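Local atomic coordinates of CELL WALL surface anchor family protein (Streptococcus pneumoniae, PDB entry 2X9X), a protein that probably forms the repeating shaft subunit of the pneumococcal pilus, a surface fibre used in cell adhesion, from tandem Cna-B-like domains. Residues Y264-V269 and A414-A419; A279-V284 and L392-Q397; A296-K301 and A357-A362. The protein carries 1 engineered substitution. One frame throughout, in Å; residues are numbered along the deposited sequence.

Contact 1 of 3, residues Y264-V269 and A414-A419; sequences YGKKFV and ATSYSA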
loop_
_atom_site.group_PDB
_atom_site.type_symbol
_atom_site.label_atom_id
_atom_site.label_comp_id
_atom_site.label_asym_id
_atom_site.label_seq_id
_atom_site.Cartn_x
_atom_site.Cartn_y
_atom_site.Cartn_z
ATOM N N TYR A 264 3.069 6.338 -8.930
ATOM C CA TYR A 264 3.819 6.194 -10.179
ATOM C C TYR A 264 5.235 6.765 -10.048
ATOM O O TYR A 264 5.553 7.438 -9.068
ATOM C CB TYR A 264 3.083 6.893 -11.335
ATOM C CG TYR A 264 1.687 6.376 -11.614
ATOM C CD1 TYR A 264 1.331 5.063 -11.327
ATOM C CD2 TYR A 264 0.735 7.199 -12.202
ATOM C CE1 TYR A 264 0.048 4.593 -11.592
ATOM C CE2 TYR A 264 -0.545 6.742 -12.472
ATOM C CZ TYR A 264 -0.883 5.441 -12.164
ATOM O OH TYR A 264 -2.156 4.992 -12.444
ATOM N N GLY A 265 6.083 6.504 -11.037
ATOM C CA GLY A 265 7.447 6.998 -10.994
ATOM C C GLY A 265 8.117 7.066 -12.353
ATOM O O GLY A 265 7.495 6.782 -13.381
ATOM N N LYS A 266 9.396 7.437 -12.360
ATOM C CA LYS A 266 10.141 7.578 -13.606
ATOM C C LYS A 266 11.625 7.311 -13.383
ATOM O O LYS A 266 12.178 7.686 -12.346
ATOM C CB LYS A 266 9.949 8.989 -14.175
ATOM C CG LYS A 266 10.347 9.139 -15.639
ATOM C CD LYS A 266 9.344 8.443 -16.547
ATOM C CE LYS A 266 9.739 8.544 -18.011
ATOM N NZ LYS A 266 10.956 7.726 -18.328
ATOM N N LYS A 267 12.260 6.671 -14.367
ATOM C CA LYS A 267 13.696 6.392 -14.351
ATOM C C LYS A 267 14.412 7.229 -15.408
ATOM O O LYS A 267 13.841 7.528 -16.463
ATOM C CB LYS A 267 13.954 4.914 -14.639
ATOM C CG LYS A 267 13.364 3.958 -13.625
ATOM C CD LYS A 267 13.410 2.526 -14.151
ATOM C CE LYS A 267 12.849 1.543 -13.141
ATOM N NZ LYS A 267 12.482 0.246 -13.784
ATOM N N PHE A 268 15.659 7.599 -15.118
ATOM C CA PHE A 268 16.489 8.397 -16.022
ATOM C C PHE A 268 17.913 7.842 -16.104
ATOM O O PHE A 268 18.409 7.252 -15.139
ATOM C CB PHE A 268 16.582 9.843 -15.526
ATOM C CG PHE A 268 15.254 10.505 -15.297
ATOM C CD1 PHE A 268 14.643 11.224 -16.309
ATOM C CD2 PHE A 268 14.628 10.424 -14.065
ATOM C CE1 PHE A 268 13.419 11.847 -16.099
ATOM C CE2 PHE A 268 13.407 11.044 -13.849
ATOM C CZ PHE A 268 12.804 11.754 -14.869
ATOM N N VAL A 269 18.572 8.050 -17.245
ATOM C CA VAL A 269 20.007 7.783 -17.363
ATOM C C VAL A 269 20.723 8.988 -17.969
ATOM O O VAL A 269 20.354 9.471 -19.042
ATOM C CB VAL A 269 20.321 6.535 -18.225
ATOM C CG1 VAL A 269 21.838 6.345 -18.358
ATOM C CG2 VAL A 269 19.673 5.294 -17.636
ATOM N N ALA A 414 0.861 5.340 -15.728
ATOM C CA ALA A 414 0.641 4.097 -14.998
ATOM C C ALA A 414 1.735 3.059 -15.250
ATOM O O ALA A 414 1.896 2.123 -14.465
ATOM C CB ALA A 414 -0.727 3.516 -15.334
ATOM N N THR A 415 2.485 3.218 -16.338
ATOM C CA THR A 415 3.548 2.261 -16.650
ATOM C C THR A 415 4.895 2.910 -16.962
ATOM O O THR A 415 5.797 2.238 -17.453
ATOM C CB THR A 415 3.163 1.328 -17.824
ATOM O OG1 THR A 415 2.949 2.101 -19.012
ATOM C CG2 THR A 415 1.905 0.539 -17.498
ATOM N N SER A 416 5.045 4.198 -16.663
ATOM C CA SER A 416 6.271 4.915 -17.030
ATOM C C SER A 416 7.529 4.413 -16.324
ATOM O O SER A 416 8.630 4.550 -16.847
ATOM C CB SER A 416 6.117 6.428 -16.841
ATOM O OG SER A 416 5.746 6.753 -15.518
ATOM N N TYR A 417 7.367 3.825 -15.145
ATOM C CA TYR A 417 8.506 3.317 -14.388
ATOM C C TYR A 417 9.005 1.984 -14.940
ATOM O O TYR A 417 10.196 1.690 -14.873
ATOM C CB TYR A 417 8.110 3.153 -12.918
ATOM C CG TYR A 417 9.228 2.852 -11.934
ATOM C CD1 TYR A 417 10.080 3.859 -11.479
ATOM C CD2 TYR A 417 9.395 1.572 -11.411
ATOM C CE1 TYR A 417 11.078 3.595 -10.551
ATOM C CE2 TYR A 417 10.393 1.297 -10.483
ATOM C CZ TYR A 417 11.234 2.310 -10.060
ATOM O OH TYR A 417 12.219 2.041 -9.129
ATOM N N SER A 418 8.096 1.185 -15.493
ATOM C CA SER A 418 8.411 -0.205 -15.836
ATOM C C SER A 418 8.480 -0.507 -17.331
ATOM O O SER A 418 9.183 -1.433 -17.756
ATOM C CB SER A 418 7.377 -1.138 -15.207
ATOM O OG SER A 418 6.098 -0.910 -15.776
ATOM N N ALA A 419 7.736 0.251 -18.127
ATOM C CA ALA A 419 7.579 -0.079 -19.540
ATOM C C ALA A 419 8.867 0.082 -20.339
ATOM O O ALA A 419 9.673 0.972 -20.070
ATOM C CB ALA A 419 6.468 0.760 -20.160
HETATM O O HOH W 1 4.808 4.585 -13.049
HETATM O O HOH W 2 11.146 5.330 -16.585
#
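Tyr264 opens the contact by laying one face of its ring over Ala414. Ala414 CA stands 3.6 Å from the ring centroid and 18° off its normal, a CH-pi contact, while Ala414 CB drifts toward the hydroxyl end, 3.7 Å from Tyr264 CZ. At Gly265 the backbone takes over: Ser416 OG lies 2.8 Å from Gly265 O, a bond that is not settled, as the one proton could go to a second acceptor; OG itself accepts from Thr413 N. Lys266 turns its first bond away from the loop, yet its bent chain brings Lys266 CD to 3.8 Å from Ser416 CB; its amine is held by Thr436, and its backbone N lies in the ring plane of Tyr417, at the edge. A water joins the Lys266 amine and the Lys267 backbone N to Ser416 O. Lys267 makes the main polar grip. With CG opposite its own carbonyl carbon (chi1 -62°) and the chain extended beyond, it crosses the Tyr417 side chain at about a right angle, its end passing over one face of the ring. Lys267 CE sits 3.5 Å from the centroid of the Tyr417 ring, and Lys267 NZ is 4.3 Å from the same centroid in a cation-pi contact. Lys267 NZ donates to Tyr417 O at 2.9 Å, from 25° out of the carbonyl plane. The hydroxyl of Tyr417 is held in turn by Glu381 of strand 379-385. Where strand 260-271 carries the loop of 414-419, the lysine thus spends its charge on a carbonyl and a ring face, besides a long, weak ion pair with Asp434, which probably fixes Tyr417 in both position and tilt.

Contact 2 of 3, residues A279-V284 and L392-Q397; sequences AGAEFV and LEETKQ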
loop_
_atom_site.group_PDB
_atom_site.type_symbol
_atom_site.label_atom_id
_atom_site.label_comp_id
_atom_site.label_asym_id
_atom_site.label_seq_id
_atom_site.Cartn_x
_atom_site.Cartn_y
_atom_site.Cartn_z
ATOM N N ALA A 279 28.387 10.006 -13.950
ATOM C CA ALA A 279 28.076 10.073 -12.525
ATOM C C ALA A 279 28.103 11.507 -11.992
ATOM O O ALA A 279 28.881 12.340 -12.451
ATOM C CB ALA A 279 29.057 9.200 -11.727
ATOM N N GLY A 280 27.240 11.794 -11.022
ATOM C CA GLY A 280 27.328 13.046 -10.294
ATOM C C GLY A 280 26.559 14.228 -10.853
ATOM O O GLY A 280 26.702 15.344 -10.356
ATOM N N ALA A 281 25.746 14.003 -11.878
ATOM C CA ALA A 281 24.872 15.063 -12.368
ATOM C C ALA A 281 23.718 15.218 -11.381
ATOM O O ALA A 281 23.200 14.226 -10.861
ATOM C CB ALA A 281 24.353 14.742 -13.760
ATOM N N GLU A 282 23.324 16.459 -11.113
ATOM C CA GLU A 282 22.263 16.720 -10.142
ATOM C C GLU A 282 21.084 17.446 -10.778
ATOM O O GLU A 282 21.273 18.334 -11.617
ATOM C CB GLU A 282 22.811 17.500 -8.942
ATOM C CG GLU A 282 24.000 16.813 -8.274
ATOM C CD GLU A 282 24.457 17.491 -6.990
ATOM O OE1 GLU A 282 23.840 18.496 -6.578
ATOM O OE2 GLU A 282 25.439 17.009 -6.389
ATOM N N PHE A 283 19.874 17.058 -10.373
ATOM C CA PHE A 283 18.642 17.571 -10.967
ATOM C C PHE A 283 17.557 17.856 -9.937
ATOM O O PHE A 283 17.498 17.224 -8.878
ATOM C CB PHE A 283 18.066 16.555 -11.954
ATOM C CG PHE A 283 18.978 16.224 -13.086
ATOM C CD1 PHE A 283 18.878 16.899 -14.292
ATOM C CD2 PHE A 283 19.940 15.236 -12.950
ATOM C CE1 PHE A 283 19.724 16.596 -15.344
ATOM C CE2 PHE A 283 20.791 14.930 -13.997
ATOM C CZ PHE A 283 20.681 15.609 -15.196
ATOM N N VAL A 284 16.684 18.798 -10.273
ATOM C CA VAL A 284 15.436 18.982 -9.550
ATOM C C VAL A 284 14.277 18.803 -10.526
ATOM O O VAL A 284 14.489 18.706 -11.741
ATOM C CB VAL A 284 15.356 20.362 -8.863
ATOM C CG1 VAL A 284 16.452 20.485 -7.801
ATOM C CG2 VAL A 284 15.457 21.484 -9.892
ATOM N N LEU A 392 12.612 18.044 -15.881
ATOM C CA LEU A 392 13.880 18.020 -15.163
ATOM C C LEU A 392 14.624 19.327 -15.381
ATOM O O LEU A 392 14.660 19.851 -16.495
ATOM C CB LEU A 392 14.778 16.898 -15.677
ATOM C CG LEU A 392 14.642 15.457 -15.208
ATOM C CD1 LEU A 392 15.761 14.639 -15.860
ATOM C CD2 LEU A 392 14.699 15.346 -13.691
ATOM N N GLU A 393 15.239 19.836 -14.321
ATOM C CA GLU A 393 16.177 20.940 -14.450
ATOM C C GLU A 393 17.520 20.553 -13.844
ATOM O O GLU A 393 17.602 20.210 -12.662
ATOM C CB GLU A 393 15.639 22.208 -13.785
ATOM C CG GLU A 393 16.569 23.400 -13.938
ATOM C CD GLU A 393 15.997 24.685 -13.376
ATOM O OE1 GLU A 393 14.805 24.975 -13.620
ATOM O OE2 GLU A 393 16.749 25.416 -12.701
ATOM N N GLU A 394 18.574 20.590 -14.654
ATOM C CA GLU A 394 19.899 20.265 -14.145
ATOM C C GLU A 394 20.416 21.407 -13.279
ATOM O O GLU A 394 20.393 22.566 -13.692
ATOM C CB GLU A 394 20.874 19.983 -15.287
ATOM C CG GLU A 394 22.189 19.380 -14.823
ATOM C CD GLU A 394 23.140 19.090 -15.966
ATOM O OE1 GLU A 394 23.572 20.045 -16.644
ATOM O OE2 GLU A 394 23.464 17.907 -16.181
ATOM N N THR A 395 20.878 21.073 -12.078
ATOM C CA THR A 395 21.401 22.077 -11.157
ATOM C C THR A 395 22.916 21.953 -10.984
ATOM O O THR A 395 23.581 22.905 -10.574
ATOM C CB THR A 395 20.702 22.010 -9.783
ATOM O OG1 THR A 395 20.804 20.683 -9.255
ATOM C CG2 THR A 395 19.230 22.383 -9.917
ATOM N N LYS A 396 23.454 20.777 -11.297
ATOM C CA LYS A 396 24.899 20.576 -11.292
ATOM C C LYS A 396 25.313 19.639 -12.419
ATOM O O LYS A 396 24.799 18.529 -12.533
ATOM C CB LYS A 396 25.387 20.028 -9.949
ATOM C CG LYS A 396 26.905 19.891 -9.874
ATOM C CD LYS A 396 27.374 19.472 -8.489
ATOM C CE LYS A 396 28.894 19.444 -8.417
ATOM N NZ LYS A 396 29.384 19.150 -7.040
ATOM N N GLN A 397 26.244 20.088 -13.252
ATOM C CA GLN A 397 26.685 19.282 -14.378
ATOM C C GLN A 397 27.687 18.228 -13.931
ATOM O O GLN A 397 28.402 18.418 -12.943
ATOM C CB GLN A 397 27.306 20.164 -15.464
ATOM C CG GLN A 397 28.602 20.841 -15.057
ATOM C CD GLN A 397 28.386 22.212 -14.449
ATOM O OE1 GLN A 397 27.438 22.430 -13.694
ATOM N NE2 GLN A 397 29.270 23.148 -14.777
HETATM O O HOH W 3 22.786 20.866 -7.388
#
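A classic beta bulge puts two residues, Thr395 and Lys396, opposite the single residue Glu282, and the antiparallel register slips by one. The evidence is the shared acceptor: Glu282 O takes Thr395 N at 2.8 Å and Lys396 N at 3.3 Å, both from the same face of its plane, the second donor 37° out of that plane. Glu282 N answers to Lys396 O at 2.9 Å, in the carbonyl plane and on a lone pair. Beyond the bulge the ladder is regular, with Val284 N to Glu393 O and Glu393 N to Val284 O each 2.9 Å. On one face of the sheet Glu282 and Lys396 run side by side in the same direction, but Glu282 OE2 stays 4.5 Å from Lys396 NZ, short of a salt bridge; it pairs with Lys314 instead, and a water ties OE1 to Thr395 OG1. Thr395 CG2 meets Val284 CG2 at 3.9 Å. The other face carries Phe283 and Glu394. With chi1 at -169° the Glu394 chain swings its CG away from the backbone N and leads CB and CG past the CE1 side of the Phe283 ring, Glu394 CB 3.6 Å from Phe283 CE1 and ring and carboxylate planes 39° apart. Phe283 stacks on Phe380, and Glu394 OE1 is bonded by Leu404 N. Glu394 also touches Lys270 on strand 260-271 and Asn440 just after strand 436-439. With Glu394 contributed by the facing sheet, this trio is consistent with the Lys-Asn isopeptide site and its assisting acid in Cna-B-type pilin domains.

Contact 3 of 3, residues A296-K301 and A357-A362; sequences ARKADK and AFEWVA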
loop_
_atom_site.group_PDB
_atom_site.type_symbol
_atom_site.label_atom_id
_atom_site.label_comp_id
_atom_site.label_asym_id
_atom_site.label_seq_id
_atom_site.Cartn_x
_atom_site.Cartn_y
_atom_site.Cartn_z
ATOM N N ALA A 296 9.197 19.405 -3.741
ATOM C CA ALA A 296 9.843 19.345 -2.433
ATOM C C ALA A 296 9.127 18.357 -1.523
ATOM O O ALA A 296 7.924 18.111 -1.680
ATOM C CB ALA A 296 9.862 20.731 -1.783
ATOM N N ARG A 297 9.859 17.784 -0.572
ATOM C CA ARG A 297 9.202 17.055 0.509
ATOM C C ARG A 297 8.595 18.082 1.463
ATOM O O ARG A 297 9.138 19.178 1.649
ATOM C CB ARG A 297 10.157 16.087 1.235
ATOM C CG ARG A 297 11.319 16.730 2.008
ATOM C CD ARG A 297 12.316 15.659 2.498
ATOM N NE ARG A 297 12.893 14.961 1.354
ATOM C CZ ARG A 297 13.998 15.341 0.723
ATOM N NH1 ARG A 297 14.698 16.385 1.159
ATOM N NH2 ARG A 297 14.412 14.661 -0.336
ATOM N N LYS A 298 7.450 17.739 2.036
ATOM C CA LYS A 298 6.763 18.633 2.966
ATOM C C LYS A 298 7.484 18.651 4.315
ATOM O O LYS A 298 7.537 17.641 5.011
ATOM C CB LYS A 298 5.300 18.212 3.123
ATOM C CG LYS A 298 4.475 19.152 3.977
ATOM C CD LYS A 298 3.066 19.326 3.426
ATOM C CE LYS A 298 2.323 18.010 3.345
ATOM N NZ LYS A 298 0.881 18.231 3.017
ATOM N N ALA A 299 8.043 19.805 4.669
ATOM C CA ALA A 299 8.915 19.930 5.837
ATOM C C ALA A 299 8.284 19.481 7.154
ATOM O O ALA A 299 8.956 18.882 7.996
ATOM C CB ALA A 299 9.438 21.361 5.962
ATOM N N ASP A 300 7.000 19.770 7.342
ATOM C CA ASP A 300 6.338 19.420 8.597
ATOM C C ASP A 300 5.928 17.948 8.658
ATOM O O ASP A 300 5.356 17.500 9.652
ATOM C CB ASP A 300 5.128 20.323 8.854
ATOM C CG ASP A 300 4.034 20.143 7.822
ATOM O OD1 ASP A 300 4.360 19.980 6.628
ATOM O OD2 ASP A 300 2.846 20.173 8.206
ATOM N N LYS A 301 6.228 17.198 7.600
ATOM C CA LYS A 301 5.911 15.771 7.568
ATOM C C LYS A 301 7.163 14.909 7.592
ATOM O O LYS A 301 7.092 13.697 7.400
ATOM C CB LYS A 301 5.088 15.423 6.326
ATOM C CG LYS A 301 3.725 16.080 6.290
ATOM C CD LYS A 301 2.880 15.655 7.476
ATOM C CE LYS A 301 1.491 16.261 7.405
ATOM N NZ LYS A 301 0.626 15.765 8.512
ATOM N N ALA A 357 5.770 13.103 2.066
ATOM C CA ALA A 357 4.708 13.850 1.410
ATOM C C ALA A 357 5.356 14.877 0.498
ATOM O O ALA A 357 6.473 15.324 0.768
ATOM C CB ALA A 357 3.815 14.536 2.443
ATOM N N PHE A 358 4.667 15.243 -0.580
ATOM C CA PHE A 358 5.213 16.201 -1.538
ATOM C C PHE A 358 4.422 17.498 -1.583
ATOM O O PHE A 358 3.205 17.516 -1.367
ATOM C CB PHE A 358 5.244 15.611 -2.954
ATOM C CG PHE A 358 6.280 14.542 -3.156
ATOM C CD1 PHE A 358 7.609 14.772 -2.840
ATOM C CD2 PHE A 358 5.928 13.318 -3.702
ATOM C CE1 PHE A 358 8.562 13.788 -3.041
ATOM C CE2 PHE A 358 6.875 12.329 -3.901
ATOM C CZ PHE A 358 8.191 12.565 -3.574
ATOM N N GLU A 359 5.123 18.586 -1.879
ATOM C CA GLU A 359 4.467 19.838 -2.218
ATOM C C GLU A 359 5.298 20.619 -3.228
ATOM O O GLU A 359 6.488 20.357 -3.407
ATOM C CB GLU A 359 4.213 20.680 -0.969
ATOM C CG GLU A 359 5.471 21.233 -0.317
ATOM C CD GLU A 359 5.153 22.072 0.903
ATOM O OE1 GLU A 359 3.967 22.412 1.088
ATOM O OE2 GLU A 359 6.082 22.395 1.673
ATOM N N TRP A 360 4.660 21.578 -3.886
ATOM C CA TRP A 360 5.330 22.407 -4.878
ATOM C C TRP A 360 5.759 23.736 -4.263
ATOM O O TRP A 360 4.956 24.418 -3.622
ATOM C CB TRP A 360 4.406 22.635 -6.080
ATOM C CG TRP A 360 4.114 21.358 -6.822
ATOM C CD1 TRP A 360 2.976 20.608 -6.752
ATOM C CD2 TRP A 360 4.991 20.672 -7.725
ATOM N NE1 TRP A 360 3.086 19.504 -7.562
ATOM C CE2 TRP A 360 4.315 19.517 -8.170
ATOM C CE3 TRP A 360 6.280 20.925 -8.203
ATOM C CZ2 TRP A 360 4.884 18.617 -9.074
ATOM C CZ3 TRP A 360 6.846 20.026 -9.103
ATOM C CH2 TRP A 360 6.148 18.887 -9.526
ATOM N N VAL A 361 7.030 24.088 -4.448
ATOM C CA VAL A 361 7.576 25.322 -3.889
ATOM C C VAL A 361 8.198 26.224 -4.960
ATOM O O VAL A 361 8.810 25.745 -5.918
ATOM C CB VAL A 361 8.603 25.022 -2.773
ATOM C CG1 VAL A 361 7.959 24.157 -1.696
ATOM C CG2 VAL A 361 9.843 24.337 -3.342
ATOM N N ALA A 362 8.040 27.532 -4.788
ATOM C CA ALA A 362 8.535 28.493 -5.774
ATOM C C ALA A 362 10.062 28.617 -5.787
ATOM O O ALA A 362 10.650 28.909 -6.828
ATOM C CB ALA A 362 7.891 29.858 -5.559
HETATM O O HOH W 4 8.587 21.803 2.332
#
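Ala296 and Glu359 form the tight end of this contact, an antiparallel hydrogen-bonded pair in the two-stranded ribbon of strands 294-297 and 358-361; the chain between these strands includes helices 304-325 and 338-354. Ala296 N reaches Glu359 O at 2.9 Å, almost straight in line with the carbonyl bond, and Glu359 N returns to Ala296 O at 2.8 Å. Ala296 CB packs 3.9 Å from Val361 CG1. The same Ala296 O lies in the plane of the Phe358 ring, at its edge, 3.5 Å from Phe358 CD1, and the ring goes on to touch Gln32 and Val33. Beside it, Arg297 turns away from Phe358, its NE bonded to Asn355. The last bond, Lys298 N to Ala357 O, is as short at 2.9 Å, but its donor stands 45° above the carbonyl plane. The loose side belongs to the side chains of Lys298 and Glu359. Lys298 is partly exposed, though Ala357 beneath it is buried, and Lys298 CE rests 3.9 Å from Ala357 CB. Glu359 places CG between its backbone N and carbonyl carbon (chi1 69°) and extends from there, taking Glu359 OE2 to a water at 2.7 Å. That water also donates to Arg297 O and accepts from Ala299 N. Lys298 crosses Glu359 at about a right angle, with Lys298 NZ 5.5 Å from Glu359 OE1. The ribbon is therefore joined by backbone bonds and small apolar groups, while its acidic side chain works through solvent; any attraction to Lys298 is probably weak.

Contact 2 is the most buried of the three; contacts 1 and 3 are partly buried. Contacts 1 and 2 touch, Phe268 CD1 lying 3.6 Å from Leu392 CD1, and their strands 260-271 and 282-286 follow one another in the chain. Contact 3 makes no touch with either; its nearest atoms are about 7 Å from contact 1 and about 8 Å from contact 2. Along the sequence the three are nested, 3 inside 2 and 2 inside 1. Chemistry follows place: contact 1 fastens a loop to a strand through side chains and waters, whereas contacts 2 and 3 are antiparallel ladders, one bulged with an aromatic face, the other a short two-stranded ribbon.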